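Local atomic coordinates of prephenate dehydratase (Arthrobacter aurescens, PDB entry 3MWB), a protein that probably catalyses the decarboxylating dehydration of prephenate to 3-phenylpyruvate in phenylalanine biosynthesis, and binds L-phenylalanine at its ACT domain. Residues Val7-Gly13 with Ala32-Thr38; Ala54-Glu60 with Thr182-Ser188; Glu218-Phe223 with Gly266-Ile270. One frame throughout, in Å; residues are numbered along the deposited sequence.

Contact 1 of 3, residues Val7-Gly13 with Ala32-Thr38; sequences VTYTFLG and ATRIPCT
Val7 meets Ala32 where two parallel strands begin to pair, its CG2 near the alanine CB and its carbonyl O accepting a weak bond from Thr33 N. Thr8 has its side chain on the same face of the sheet as those of Thr33 and Ile35. The two threonine side chains lie side by side and point the same way, their CG2 methyls adjacent, and Thr8 CG2 touches Ile35 CG1 at 4.0 Å. Tyr9 grips the neighbouring strand twice: its N donates to Thr33 O at 2.8 Å, almost in line with the carbonyl, and its O receives Ile35 N. On the other face its ring comes near Ala32, CE2 lying 4.0 Å from Ala32 CB. Thr10 CB lies 3.7 Å from Cys37 SG, while the threonine hydroxyl is bonded to Ala43 O in helix 40-48. Phe11 continues the ladder, N to Ile35 O and O to Cys37 N. With CG set between the backbone N and the carbonyl carbon (chi1 63°), its ring swings over Pro36, whose CA sits 3.9 Å from the ring centroid in a CH-pi contact; CZ also meets Pro36 CB at 3.6 Å, and Arg34 C lies in plane at the ring edge. Gly13 closes the pairing, N to Cys37 O at 2.7 Å, and a water bridges its carbonyl to that of Thr38. Helix 18-23 packs on Tyr9 and Phe11, helix 40-48 on Thr10 and Cys37. Adjacent parallel strands joined through helix 18-23 form a beta-alpha-beta unit of the periplasmic-binding-protein-like dehydratase domain.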
# COMPACT_ATOMS: atom_id res chain seq x y z
N VAL A 7 7.51 48.06 5.90
CA VAL A 7 6.80 46.79 5.48
C VAL A 7 5.90 46.93 4.23
O VAL A 7 5.00 47.77 4.19
CB VAL A 7 6.07 46.12 6.70
CG1 VAL A 7 5.62 47.16 7.73
CG2 VAL A 7 4.90 45.22 6.25
N THR A 8 6.14 46.09 3.23
CA THR A 8 5.51 46.26 1.93
C THR A 8 4.81 44.97 1.50
O THR A 8 5.42 43.92 1.45
CB THR A 8 6.56 46.64 0.85
OG1 THR A 8 7.31 47.78 1.29
CG2 THR A 8 5.89 46.97 -0.48
N TYR A 9 3.54 45.07 1.17
CA TYR A 9 2.81 43.95 0.63
C TYR A 9 2.47 44.20 -0.81
O TYR A 9 2.20 45.34 -1.21
CB TYR A 9 1.50 43.77 1.39
CG TYR A 9 1.67 43.34 2.81
CD1 TYR A 9 2.31 42.14 3.12
CD2 TYR A 9 1.19 44.13 3.86
CE1 TYR A 9 2.46 41.73 4.44
CE2 TYR A 9 1.35 43.73 5.18
CZ TYR A 9 1.98 42.53 5.46
OH TYR A 9 2.12 42.13 6.76
N THR A 10 2.48 43.13 -1.60
CA THR A 10 1.82 43.14 -2.88
C THR A 10 0.58 42.24 -2.78
O THR A 10 0.42 41.49 -1.82
CB THR A 10 2.74 42.68 -4.02
OG1 THR A 10 3.12 41.31 -3.82
CG2 THR A 10 4.00 43.56 -4.10
N PHE A 11 -0.30 42.36 -3.76
CA PHE A 11 -1.50 41.54 -3.85
C PHE A 11 -2.00 41.59 -5.27
O PHE A 11 -1.60 42.47 -6.05
CB PHE A 11 -2.59 42.01 -2.88
CG PHE A 11 -3.10 43.40 -3.13
CD1 PHE A 11 -2.39 44.51 -2.68
CD2 PHE A 11 -4.31 43.60 -3.79
CE1 PHE A 11 -2.88 45.78 -2.90
CE2 PHE A 11 -4.80 44.88 -4.01
CZ PHE A 11 -4.09 45.97 -3.57
N LEU A 12 -2.87 40.64 -5.60
CA LEU A 12 -3.49 40.59 -6.90
C LEU A 12 -4.46 41.77 -7.00
O LEU A 12 -5.43 41.85 -6.25
CB LEU A 12 -4.21 39.26 -7.11
CG LEU A 12 -4.85 39.01 -8.49
CD1 LEU A 12 -3.81 39.02 -9.62
CD2 LEU A 12 -5.62 37.69 -8.51
N GLY A 13 -4.16 42.70 -7.90
CA GLY A 13 -4.96 43.90 -8.04
C GLY A 13 -6.11 43.68 -9.00
O GLY A 13 -6.33 42.55 -9.46
N ALA A 32 0.06 49.58 6.44
CA ALA A 32 1.25 49.20 5.68
C ALA A 32 1.12 49.57 4.20
O ALA A 32 0.03 49.90 3.73
CB ALA A 32 1.54 47.72 5.83
N THR A 33 2.23 49.52 3.48
CA THR A 33 2.24 49.79 2.06
C THR A 33 1.63 48.60 1.34
O THR A 33 2.09 47.46 1.50
CB THR A 33 3.66 50.10 1.55
OG1 THR A 33 4.19 51.22 2.28
CG2 THR A 33 3.66 50.46 0.08
N ARG A 34 0.57 48.84 0.58
CA ARG A 34 -0.09 47.79 -0.19
C ARG A 34 -0.04 48.11 -1.68
O ARG A 34 -0.63 49.08 -2.15
CB ARG A 34 -1.53 47.56 0.29
CG ARG A 34 -1.66 47.33 1.79
CD ARG A 34 -3.10 47.17 2.25
NE ARG A 34 -3.98 48.27 1.82
CZ ARG A 34 -4.08 49.45 2.43
NH1 ARG A 34 -3.37 49.73 3.52
NH2 ARG A 34 -4.92 50.36 1.94
N ILE A 35 0.68 47.28 -2.41
CA ILE A 35 0.92 47.47 -3.84
C ILE A 35 0.04 46.52 -4.66
O ILE A 35 0.21 45.30 -4.57
CB ILE A 35 2.39 47.20 -4.20
CG1 ILE A 35 3.34 48.04 -3.33
CG2 ILE A 35 2.65 47.43 -5.69
CD1 ILE A 35 3.07 49.50 -3.42
N PRO A 36 -0.89 47.07 -5.47
CA PRO A 36 -1.65 46.16 -6.33
C PRO A 36 -0.84 45.73 -7.54
O PRO A 36 -0.11 46.55 -8.11
CB PRO A 36 -2.84 47.01 -6.79
CG PRO A 36 -2.32 48.41 -6.74
CD PRO A 36 -1.35 48.47 -5.59
N CYS A 37 -0.94 44.47 -7.91
CA CYS A 37 -0.18 43.98 -9.05
C CYS A 37 -1.13 43.39 -10.07
O CYS A 37 -2.18 42.89 -9.71
CB CYS A 37 0.86 42.94 -8.63
SG CYS A 37 2.13 43.62 -7.58
N THR A 38 -0.73 43.48 -11.33
CA THR A 38 -1.52 43.02 -12.48
C THR A 38 -1.94 41.56 -12.35
O THR A 38 -3.09 41.22 -12.63
CB THR A 38 -0.68 43.13 -13.79
OG1 THR A 38 -0.34 44.50 -14.04
CG2 THR A 38 -1.46 42.60 -14.96
O HOH W 1 -5.51 41.94 -11.88

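Contact 2 of 3, residues Ala54-Glu60 with Thr182-Ser188; sequences AAMVPIE and TRFILVS
Ala55 and Val187 exchange a reciprocal pair of backbone hydrogen bonds, as do Val57 and Ile185, and these two rungs set the antiparallel register. In the second, Val57 N donates to Ile185 O at 3.0 Å with an N-H...O angle of 173°. Past the non-hydrogen-bonded pair Pro58-Phe184 the register slips by one residue. Ile59 N and Glu60 N both donate to Arg183 O, at 2.8 and 3.2 Å, reaching it from the same face of its carbonyl plane; Arg183 N in turn donates to Glu60 O. This is a classic beta bulge.

Apolar packing differs between the faces. On one, the selenomethionine Met56 is bent at chi2 and chi3, which brings its CE against Leu186 CD1 at 3.6 Å and its SE to Phe184 CB at 3.8 Å; it crosses both partners at about a right angle. Leu186 CD1 also meets the methyl of Ala54. On the other, Val57 CG2 rests on Ile185 CG1. Ile59, which points toward the other strand at the bulge, brings its CD1 to Ile185 CD1 at 4.0 Å.

The bulge also brings Ile59 alongside Arg183. The arginine chain runs extended from CG to NE, and Ile59 CG2 lies over one face of its guanidinium, 3.3 Å from NH1. Thr182 OG1 bonds to Asn61 O. The chemistry implies a buried, largely apolar seam held by main-chain bonds, in which buried Arg183 has Glu85 as its salt-bridge partner and a weak, long ion pair to Asp250; Lys201 nearby probably adds to the need for these carboxylates.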
# COMPACT_ATOMS: atom_id res chain seq x y z
N ALA A 54 5.88 40.49 1.47
CA ALA A 54 4.99 39.35 1.30
C ALA A 54 3.96 39.69 0.24
O ALA A 54 3.68 40.86 -0.02
CB ALA A 54 4.32 39.01 2.62
N ALA A 55 3.38 38.65 -0.37
CA ALA A 55 2.39 38.84 -1.41
C ALA A 55 1.12 38.08 -1.02
O ALA A 55 1.21 36.93 -0.62
CB ALA A 55 2.92 38.31 -2.73
N MSE A 56 -0.03 38.73 -1.12
CA MSE A 56 -1.31 38.13 -0.78
C MSE A 56 -2.02 37.66 -2.06
O MSE A 56 -2.43 38.48 -2.89
CB MSE A 56 -2.20 39.11 -0.02
CG MSE A 56 -3.51 38.49 0.50
SE MSE A 56 -3.22 37.13 1.91
CE MSE A 56 -2.86 38.22 3.49
N VAL A 57 -2.16 36.35 -2.19
CA VAL A 57 -2.70 35.77 -3.41
C VAL A 57 -3.75 34.72 -3.10
O VAL A 57 -3.65 34.04 -2.07
CB VAL A 57 -1.57 35.19 -4.32
CG1 VAL A 57 -0.63 36.31 -4.79
CG2 VAL A 57 -0.77 34.08 -3.60
N PRO A 58 -4.76 34.57 -3.98
CA PRO A 58 -5.81 33.59 -3.70
C PRO A 58 -5.34 32.18 -4.03
O PRO A 58 -4.51 31.99 -4.93
CB PRO A 58 -6.93 34.00 -4.66
CG PRO A 58 -6.22 34.58 -5.85
CD PRO A 58 -4.91 35.17 -5.33
N ILE A 59 -5.88 31.19 -3.32
CA ILE A 59 -5.53 29.80 -3.59
C ILE A 59 -6.72 28.87 -3.71
O ILE A 59 -6.57 27.75 -4.18
CB ILE A 59 -4.49 29.23 -2.56
CG1 ILE A 59 -3.88 27.93 -3.13
CG2 ILE A 59 -5.15 29.08 -1.17
CD1 ILE A 59 -2.64 27.36 -2.45
N GLU A 60 -7.90 29.33 -3.29
CA GLU A 60 -9.15 28.57 -3.49
C GLU A 60 -10.38 29.50 -3.50
O GLU A 60 -10.51 30.38 -2.65
CB GLU A 60 -9.31 27.47 -2.43
CG GLU A 60 -10.56 26.60 -2.57
CD GLU A 60 -10.42 25.37 -3.49
OE1 GLU A 60 -9.29 25.07 -3.96
OE2 GLU A 60 -11.44 24.67 -3.74
N THR A 182 -13.22 32.65 0.34
CA THR A 182 -12.02 32.52 -0.47
C THR A 182 -10.83 32.22 0.44
O THR A 182 -10.68 32.83 1.51
CB THR A 182 -11.75 33.80 -1.30
OG1 THR A 182 -12.88 34.07 -2.13
CG2 THR A 182 -10.48 33.66 -2.19
N ARG A 183 -10.01 31.27 0.04
CA ARG A 183 -8.79 30.99 0.76
C ARG A 183 -7.66 31.75 0.08
O ARG A 183 -7.51 31.69 -1.15
CB ARG A 183 -8.52 29.50 0.78
CG ARG A 183 -7.56 29.07 1.88
CD ARG A 183 -7.36 27.57 1.91
NE ARG A 183 -6.05 27.35 2.48
CZ ARG A 183 -5.02 26.80 1.86
NH1 ARG A 183 -5.12 26.28 0.65
NH2 ARG A 183 -3.89 26.71 2.51
N PHE A 184 -6.93 32.51 0.88
CA PHE A 184 -5.76 33.24 0.42
C PHE A 184 -4.51 32.74 1.14
O PHE A 184 -4.61 32.18 2.24
CB PHE A 184 -5.92 34.75 0.72
CG PHE A 184 -7.08 35.41 0.02
CD1 PHE A 184 -8.36 35.42 0.60
CD2 PHE A 184 -6.89 36.07 -1.20
CE1 PHE A 184 -9.44 36.05 -0.02
CE2 PHE A 184 -7.95 36.70 -1.85
CZ PHE A 184 -9.24 36.70 -1.26
N ILE A 185 -3.35 32.99 0.55
CA ILE A 185 -2.08 32.72 1.21
C ILE A 185 -1.18 33.96 1.14
O ILE A 185 -1.22 34.72 0.17
CB ILE A 185 -1.34 31.45 0.66
CG1 ILE A 185 -1.22 31.50 -0.87
CG2 ILE A 185 -2.03 30.18 1.15
CD1 ILE A 185 -0.33 30.43 -1.49
N LEU A 186 -0.42 34.17 2.19
CA LEU A 186 0.55 35.27 2.24
C LEU A 186 1.93 34.65 2.11
O LEU A 186 2.32 33.83 2.92
CB LEU A 186 0.43 36.03 3.56
CG LEU A 186 1.20 37.35 3.75
CD1 LEU A 186 0.69 38.45 2.81
CD2 LEU A 186 1.07 37.80 5.22
N VAL A 187 2.66 35.04 1.08
CA VAL A 187 3.87 34.34 0.71
C VAL A 187 5.11 35.23 0.82
O VAL A 187 5.10 36.32 0.29
CB VAL A 187 3.72 33.80 -0.72
CG1 VAL A 187 4.94 33.01 -1.10
CG2 VAL A 187 2.45 32.92 -0.82
N SER A 188 6.16 34.77 1.49
CA SER A 188 7.40 35.54 1.61
C SER A 188 8.59 34.74 1.10
O SER A 188 8.45 33.57 0.74
CB SER A 188 7.63 35.94 3.06
OG SER A 188 6.54 36.68 3.57

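Contact 3 of 3, residues Glu218-Phe223 with Gly266-Ile270; sequences EILDQF and GLHRI
Gly266 presents its bare CA to the side-chain amide of Gln222, whose OE1 comes within 3.1 Å. A CB here would run into that oxygen as the glutamine is now placed. At the other end of the amide, Gln222 NE2 makes a weak hydrogen bond to Glu218 O, one turn earlier in its own helix, while OE1 is bonded by Arg226.

Leu267 divides its two methyls between neighbours. CD2 touches Ile219 CG2 at 3.6 Å and approaches Ile219 O equally closely, whereas CD1 meets Phe223 CZ at 3.5 Å; the leucine crosses both side chains at about a right angle. Arg269 contributes little to this interface.

Ile270 completes the interface. Its CG1 stands anti to the carbonyl carbon (chi1 -66°), and CD1 rests against both Glu218 and Gln222, 3.5 Å from Gln222 NE2 and 3.6 Å from Glu218 O. The Glu218 and Ile270 side chains slide past each other in opposite directions, Glu218 CG beside Ile270 CD1, and Ile270 CG2 lies 4.2 Å from Ile219 CG1. Replacing Gln222 with an alanine would probably open a gap beside Gly266 and the Ile270 methyl and deprive Arg226 of its amide partner.

The segments run nearly antiparallel, at 162°, their axes 9.4 Å apart. Ile219, Phe223 and Leu267 also pack on strand 200-207: two helices laid on one face of a four-stranded antiparallel sheet, the hallmark of the ACT domain.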
# COMPACT_ATOMS: atom_id res chain seq x y z
N GLU A 218 2.70 6.14 -3.58
CA GLU A 218 4.00 6.12 -2.94
C GLU A 218 4.30 7.47 -2.27
O GLU A 218 4.82 7.50 -1.17
CB GLU A 218 5.11 5.74 -3.93
CG GLU A 218 6.46 5.40 -3.27
CD GLU A 218 7.60 5.20 -4.28
OE1 GLU A 218 7.43 5.57 -5.47
OE2 GLU A 218 8.67 4.67 -3.88
N ILE A 219 3.96 8.57 -2.93
CA ILE A 219 4.19 9.91 -2.35
C ILE A 219 3.24 10.17 -1.18
O ILE A 219 3.64 10.66 -0.11
CB ILE A 219 4.09 11.00 -3.45
CG1 ILE A 219 5.30 10.94 -4.38
CG2 ILE A 219 3.97 12.40 -2.82
CD1 ILE A 219 5.08 11.62 -5.77
N LEU A 220 1.97 9.82 -1.35
CA LEU A 220 0.98 10.03 -0.30
C LEU A 220 1.22 9.17 0.95
O LEU A 220 0.96 9.62 2.08
CB LEU A 220 -0.43 9.84 -0.85
CG LEU A 220 -0.82 10.93 -1.88
CD1 LEU A 220 -2.31 11.08 -1.98
CD2 LEU A 220 -0.19 12.29 -1.54
N ASP A 221 1.76 7.97 0.75
CA ASP A 221 2.08 7.07 1.84
C ASP A 221 3.08 7.67 2.82
O ASP A 221 3.04 7.34 4.00
CB ASP A 221 2.60 5.72 1.34
CG ASP A 221 2.46 4.62 2.38
OD1 ASP A 221 1.33 4.43 2.88
OD2 ASP A 221 3.46 3.94 2.71
N GLN A 222 3.95 8.57 2.35
CA GLN A 222 4.88 9.25 3.26
C GLN A 222 4.12 9.96 4.39
O GLN A 222 4.54 9.89 5.54
CB GLN A 222 5.80 10.21 2.53
CG GLN A 222 6.68 9.57 1.45
CD GLN A 222 7.43 8.35 1.95
OE1 GLN A 222 8.11 8.39 2.97
NE2 GLN A 222 7.32 7.26 1.20
N PHE A 223 2.99 10.59 4.05
CA PHE A 223 2.10 11.21 5.03
C PHE A 223 1.22 10.18 5.76
O PHE A 223 1.17 10.16 6.98
CB PHE A 223 1.23 12.29 4.37
CG PHE A 223 2.02 13.49 3.88
CD1 PHE A 223 2.64 14.34 4.77
CD2 PHE A 223 2.12 13.76 2.52
CE1 PHE A 223 3.38 15.45 4.32
CE2 PHE A 223 2.85 14.85 2.06
CZ PHE A 223 3.47 15.71 2.96
N GLY A 266 11.03 11.43 3.76
CA GLY A 266 10.54 10.36 2.85
C GLY A 266 10.24 10.90 1.47
O GLY A 266 10.52 10.24 0.46
N LEU A 267 9.68 12.11 1.43
CA LEU A 267 9.32 12.79 0.19
C LEU A 267 10.58 13.14 -0.59
O LEU A 267 10.63 12.94 -1.79
CB LEU A 267 8.51 14.07 0.48
CG LEU A 267 7.06 13.93 0.95
CD1 LEU A 267 6.48 15.31 1.23
CD2 LEU A 267 6.20 13.21 -0.08
N HIS A 268 11.57 13.70 0.09
CA HIS A 268 12.83 14.08 -0.55
C HIS A 268 13.53 12.85 -1.15
O HIS A 268 14.05 12.92 -2.27
CB HIS A 268 13.73 14.81 0.45
CG HIS A 268 15.00 15.33 -0.14
ND1 HIS A 268 15.19 16.67 -0.44
CD2 HIS A 268 16.16 14.71 -0.45
CE1 HIS A 268 16.40 16.84 -0.93
NE2 HIS A 268 17.01 15.67 -0.95
N ARG A 269 13.52 11.73 -0.43
CA ARG A 269 14.14 10.50 -0.95
C ARG A 269 13.52 10.09 -2.29
O ARG A 269 14.25 9.77 -3.23
CB ARG A 269 14.14 9.37 0.10
CG ARG A 269 15.08 9.65 1.28
CD ARG A 269 15.23 8.49 2.27
NE ARG A 269 13.97 7.94 2.79
CZ ARG A 269 13.40 8.32 3.93
NH1 ARG A 269 13.94 9.28 4.68
NH2 ARG A 269 12.27 7.73 4.32
N ILE A 270 12.20 10.12 -2.39
CA ILE A 270 11.48 9.75 -3.64
C ILE A 270 11.69 10.79 -4.74
O ILE A 270 11.85 10.46 -5.94
CB ILE A 270 9.95 9.65 -3.41
CG1 ILE A 270 9.60 8.49 -2.48
CG2 ILE A 270 9.18 9.48 -4.75
CD1 ILE A 270 8.17 8.62 -1.90

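Overall arrangement
Contacts 1 and 2 are two seams of one mixed sheet in the dehydratase domain, their centres about 12 Å apart. Strand 8-12 sits between 33-37 and 54-60, and Thr10 passes the ladder on to Ala54 and Met56. Contact 1, at the parallel edge of that sheet, is only partly buried; contact 2, antiparallel and near the chain's centre, is largely buried. Contact 3 belongs to the ACT domain, its nearest atoms about 13 Å from contact 2 and about 26 Å from contact 1. There helices replace strands. The example shows strands joined mainly by main-chain hydrogen bonds and helices by side-chain packing.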